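Side-chain contacts in hypoxanthine-guanine-xanthine phosphoribosyltransferase (Tritrichomonas foetus, PDB 1HGX), which transfers the 5-phosphoribosyl group of phosphoribosyl diphosphate to hypoxanthine, guanine or xanthine, the purine salvage reaction on which the parasite depends: residues Tyr15-Asp18 and Asp19-Arg23; Phe164-Lys167 and Tyr168-Leu171. All coordinates share one frame; numbering follows the deposited sequence.

Contact 1: Tyr15-Asp18 and Asp19-Arg23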
loop_
_atom_site.group_PDB
_atom_site.type_symbol
_atom_site.label_atom_id
_atom_site.label_comp_id
_atom_site.label_asym_id
_atom_site.label_seq_id
_atom_site.Cartn_x
_atom_site.Cartn_y
_atom_site.Cartn_z
ATOM N N TYR A 15 1.329 13.395 16.809
ATOM C CA TYR A 15 2.161 12.210 17.045
ATOM C C TYR A 15 3.297 12.210 16.055
ATOM O O TYR A 15 3.093 12.496 14.881
ATOM C CB TYR A 15 1.346 10.917 16.870
ATOM C CG TYR A 15 0.169 10.828 17.803
ATOM C CD1 TYR A 15 0.345 10.550 19.155
ATOM C CD2 TYR A 15 -1.112 11.111 17.353
ATOM C CE1 TYR A 15 -0.725 10.570 20.034
ATOM C CE2 TYR A 15 -2.185 11.132 18.225
ATOM C CZ TYR A 15 -1.985 10.866 19.561
ATOM O OH TYR A 15 -3.055 10.914 20.422
ATOM N N ASN A 16 4.501 11.948 16.541
ATOM C CA ASN A 16 5.680 11.901 15.680
ATOM C C ASN A 16 5.903 10.466 15.189
ATOM O O ASN A 16 5.239 9.544 15.657
ATOM C CB ASN A 16 6.918 12.439 16.416
ATOM C CG ASN A 16 7.194 11.709 17.713
ATOM O OD1 ASN A 16 7.439 10.505 17.721
ATOM N ND2 ASN A 16 7.153 12.437 18.823
ATOM N N GLN A 17 6.863 10.274 14.292
ATOM C CA GLN A 17 7.120 8.946 13.738
ATOM C C GLN A 17 7.443 7.917 14.818
ATOM O O GLN A 17 7.054 6.757 14.707
ATOM C CB GLN A 17 8.217 9.003 12.663
ATOM C CG GLN A 17 8.202 7.836 11.645
ATOM C CD GLN A 17 6.877 7.698 10.874
ATOM O OE1 GLN A 17 6.153 6.707 11.030
ATOM N NE2 GLN A 17 6.572 8.663 10.042
ATOM N N ASP A 18 8.098 8.351 15.889
ATOM C CA ASP A 18 8.434 7.444 16.982
ATOM C C ASP A 18 7.176 6.937 17.680
ATOM O O ASP A 18 7.074 5.746 17.982
ATOM C CB ASP A 18 9.370 8.123 17.988
ATOM C CG ASP A 18 10.732 8.457 17.387
ATOM O OD1 ASP A 18 11.318 7.577 16.709
ATOM O OD2 ASP A 18 11.213 9.599 17.581
ATOM N N ASP A 19 6.210 7.830 17.905
ATOM C CA ASP A 19 4.951 7.457 18.556
ATOM C C ASP A 19 4.183 6.481 17.679
ATOM O O ASP A 19 3.634 5.501 18.160
ATOM C CB ASP A 19 4.063 8.682 18.791
ATOM C CG ASP A 19 4.728 9.745 19.652
ATOM O OD1 ASP A 19 5.506 9.386 20.561
ATOM O OD2 ASP A 19 4.461 10.943 19.416
ATOM N N ILE A 20 4.116 6.793 16.394
ATOM C CA ILE A 20 3.409 5.982 15.407
ATOM C C ILE A 20 3.983 4.578 15.347
ATOM O O ILE A 20 3.258 3.604 15.515
ATOM C CB ILE A 20 3.485 6.660 14.007
ATOM C CG1 ILE A 20 2.650 7.949 14.011
ATOM C CG2 ILE A 20 3.040 5.703 12.901
ATOM C CD1 ILE A 20 2.938 8.868 12.842
ATOM N N GLN A 21 5.298 4.482 15.175
ATOM C CA GLN A 21 5.964 3.189 15.080
ATOM C C GLN A 21 5.841 2.331 16.339
ATOM O O GLN A 21 5.734 1.104 16.258
ATOM C CB GLN A 21 7.418 3.384 14.651
ATOM C CG GLN A 21 7.536 3.970 13.240
ATOM C CD GLN A 21 6.707 3.196 12.208
ATOM O OE1 GLN A 21 6.705 1.953 12.192
ATOM N NE2 GLN A 21 6.005 3.918 11.350
ATOM N N LYS A 22 5.835 2.974 17.501
ATOM C CA LYS A 22 5.678 2.258 18.752
ATOM C C LYS A 22 4.257 1.672 18.794
ATOM O O LYS A 22 4.060 0.494 19.119
ATOM C CB LYS A 22 5.891 3.225 19.912
ATOM C CG LYS A 22 5.599 2.665 21.280
ATOM C CD LYS A 22 5.933 3.701 22.333
ATOM C CE LYS A 22 5.622 3.202 23.722
ATOM N NZ LYS A 22 4.160 3.071 23.933
ATOM N N ARG A 23 3.271 2.487 18.439
ATOM C CA ARG A 23 1.879 2.045 18.445
ATOM C C ARG A 23 1.650 0.880 17.476
ATOM O O ARG A 23 0.931 -0.074 17.780
ATOM C CB ARG A 23 0.953 3.205 18.072
ATOM C CG ARG A 23 -0.519 2.888 18.274
ATOM C CD ARG A 23 -0.826 2.693 19.752
ATOM N NE ARG A 23 -2.191 2.233 19.961
ATOM C CZ ARG A 23 -2.515 1.113 20.591
ATOM N NH1 ARG A 23 -1.570 0.326 21.085
ATOM N NH2 ARG A 23 -3.789 0.763 20.694
#
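Asn16 holds its CG between the backbone N and the carbonyl carbon (chi1 56°), while CG of Asp19 stands anti to its own carbonyl carbon (chi1 -59°); together these torsions close a capping box at the N-terminus of helix 17-35. From the N-cap, Asn16 OD1 accepts Asp19 N at 2.9 Å, the donor rising above the carbonyl plane. In return Asp19 OD2 takes Asn16 N at 3.0 Å, over an almost straight bond (163°) that reaches the carboxylate from above its plane. The two side chains run at about a right angle to each other, amide and carboxylate planes moderately inclined. The backbone N of the N-cap residue and that of Asp19, in the first turn, are thus satisfied, and the carboxylate lies where the helix dipole would probably favour its negative charge. Asp19 OD2 also lies 3.5 Å from Tyr15 CA and near the plane of the Tyr15 ring, at its edge. That ring stacks on Phe150, while Tyr15 CB meets Ile20 CG1 at 4.3 Å, a loose apolar touch where strand 10-15 gives way to the helix. Ile20 N bonds to Asn16 O and Gln21 N to Gln17 O, the opening turns of the helix. One turn along, Gln17 and Gln21 join their side-chain amides. Gln21 NE2 has a second acceptor in Asp55 OD2, which would hold the amide's rotation. Its bond to Gln17 OE1 is 2.8 Å long, with the oxygen close to the Gln21 amide plane.

Contact 2: Phe164-Lys167 and Tyr168-Leu171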
loop_
_atom_site.group_PDB
_atom_site.type_symbol
_atom_site.label_atom_id
_atom_site.label_comp_id
_atom_site.label_asym_id
_atom_site.label_seq_id
_atom_site.Cartn_x
_atom_site.Cartn_y
_atom_site.Cartn_z
ATOM N N PHE A 164 -4.680 16.307 1.949
ATOM C CA PHE A 164 -5.599 17.421 1.772
ATOM C C PHE A 164 -5.284 17.885 0.355
ATOM O O PHE A 164 -4.178 18.353 0.086
ATOM C CB PHE A 164 -5.345 18.564 2.756
ATOM C CG PHE A 164 -6.166 19.791 2.464
ATOM C CD1 PHE A 164 -7.535 19.801 2.720
ATOM C CD2 PHE A 164 -5.587 20.903 1.870
ATOM C CE1 PHE A 164 -8.319 20.908 2.377
ATOM C CE2 PHE A 164 -6.357 22.012 1.522
ATOM C CZ PHE A 164 -7.724 22.013 1.774
ATOM N N HIS A 165 -6.226 17.693 -0.563
ATOM C CA HIS A 165 -6.026 18.084 -1.963
ATOM C C HIS A 165 -4.810 17.406 -2.571
ATOM O O HIS A 165 -4.023 18.034 -3.281
ATOM C CB HIS A 165 -5.910 19.605 -2.100
ATOM C CG HIS A 165 -7.209 20.321 -1.917
ATOM N ND1 HIS A 165 -7.287 21.681 -1.696
ATOM C CD2 HIS A 165 -8.485 19.863 -1.901
ATOM C CE1 HIS A 165 -8.556 22.026 -1.548
ATOM N NE2 HIS A 165 -9.300 20.941 -1.667
ATOM N N ASN A 166 -4.653 16.122 -2.251
ATOM C CA ASN A 166 -3.550 15.309 -2.755
ATOM C C ASN A 166 -2.174 15.722 -2.257
ATOM O O ASN A 166 -1.164 15.428 -2.894
ATOM C CB ASN A 166 -3.573 15.268 -4.285
ATOM C CG ASN A 166 -4.603 14.298 -4.823
ATOM O OD1 ASN A 166 -4.788 13.206 -4.281
ATOM N ND2 ASN A 166 -5.281 14.688 -5.898
ATOM N N LYS A 167 -2.140 16.409 -1.121
ATOM C CA LYS A 167 -0.886 16.837 -0.511
ATOM C C LYS A 167 -0.799 16.370 0.950
ATOM O O LYS A 167 -1.806 15.981 1.553
ATOM C CB LYS A 167 -0.750 18.367 -0.557
ATOM C CG LYS A 167 -0.785 18.956 -1.957
ATOM C CD LYS A 167 -0.436 20.438 -1.974
ATOM C CE LYS A 167 -1.469 21.278 -1.238
ATOM N NZ LYS A 167 -2.816 21.196 -1.872
ATOM N N TYR A 168 0.422 16.369 1.483
ATOM C CA TYR A 168 0.716 16.019 2.878
ATOM C C TYR A 168 0.795 14.547 3.309
ATOM O O TYR A 168 1.100 14.268 4.462
ATOM C CB TYR A 168 -0.223 16.788 3.818
ATOM C CG TYR A 168 -0.374 18.267 3.486
ATOM C CD1 TYR A 168 0.725 19.122 3.458
ATOM C CD2 TYR A 168 -1.624 18.806 3.216
ATOM C CE1 TYR A 168 0.577 20.483 3.173
ATOM C CE2 TYR A 168 -1.785 20.159 2.931
ATOM C CZ TYR A 168 -0.686 20.990 2.916
ATOM O OH TYR A 168 -0.872 22.333 2.668
ATOM N N ARG A 169 0.560 13.610 2.393
ATOM C CA ARG A 169 0.623 12.177 2.715
ATOM C C ARG A 169 1.979 11.748 3.217
ATOM O O ARG A 169 2.083 10.847 4.038
ATOM C CB ARG A 169 0.385 11.320 1.475
ATOM C CG ARG A 169 -0.963 11.393 0.877
ATOM C CD ARG A 169 -1.060 10.372 -0.235
ATOM N NE ARG A 169 -2.358 10.477 -0.872
ATOM C CZ ARG A 169 -2.627 11.312 -1.865
ATOM N NH1 ARG A 169 -1.677 12.103 -2.346
ATOM N NH2 ARG A 169 -3.862 11.397 -2.334
ATOM N N ASN A 170 3.012 12.319 2.614
ATOM C CA ASN A 170 4.403 11.997 2.925
ATOM C C ASN A 170 4.930 12.436 4.291
ATOM O O ASN A 170 5.990 11.976 4.715
ATOM C CB ASN A 170 5.320 12.556 1.832
ATOM C CG ASN A 170 5.289 14.072 1.768
ATOM O OD1 ASN A 170 4.285 14.665 1.372
ATOM N ND2 ASN A 170 6.378 14.706 2.162
ATOM N N LEU A 171 4.225 13.343 4.966
ATOM C CA LEU A 171 4.658 13.810 6.282
ATOM C C LEU A 171 4.832 12.627 7.220
ATOM O O LEU A 171 3.966 11.758 7.295
ATOM C CB LEU A 171 3.637 14.779 6.870
ATOM C CG LEU A 171 3.846 16.254 6.540
ATOM C CD1 LEU A 171 4.291 16.447 5.101
ATOM C CD2 LEU A 171 2.571 16.998 6.811
#
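Asn166 OD1 receives Arg169 NH2 at 2.8 Å, through an N-H nearly in line with it (168°). The bond lies in the carbonyl plane of the asparagine and in the guanidinium plane of the arginine, so the oxygen meets the edge of the flat cation. An extended chain from CG to NE carries the Arg169 group back alongside Asn166, the two planes 33° apart. Arg169 NH2 also makes a long, weak ion pair with Asp163 OD1, and Asp163 OD2 accepts Asn166 N. Next along the chain, Tyr168 lies beside Lys167, whose CB sits over the ring face, 4.0 Å from the centroid, in a CH-pi contact. Phe164 CB sits at the edge of the same ring, near its plane, 3.8 Å from Tyr168 CD2, and both aromatic side chains point the same way. Both also rest on Ile158, and Tyr168 OH is hydrogen-bonded to Asp9 OD2. Across the dimer interface, Gln63 of the second subunit packs on Asn166 and Lys167, and its NE2 donates to His165 O. The backbone makes a type I' turn from Phe164 to Lys167 and a type I turn from Tyr168 to Leu171, consecutive beta turns in the loop between strands 157-158 and 174-177, directly after the GMP-binding Asp163.

Overall arrangement
The two contacts occur in series along the chain, their centres 18 Å apart and their nearest atoms about 5 Å from each other without touching. They are connected through the small antiparallel sheet in which strand 174-177 lies between 10-15 and 157-158: contact 1 begins at the end of strand 10-15, and contact 2 lies in the loop joining the other two strands. Tyr160, in that same loop, touches Gln17, Ile20 and Gln21 of contact 1 and bonds through its backbone to Leu171 of contact 2. Contact 2 is nearer the nucleotide, the Phe164 side chain about 6 Å from bound GMP, against about 12 Å for that of Tyr15. Of the two, contact 2 alone reaches the second subunit.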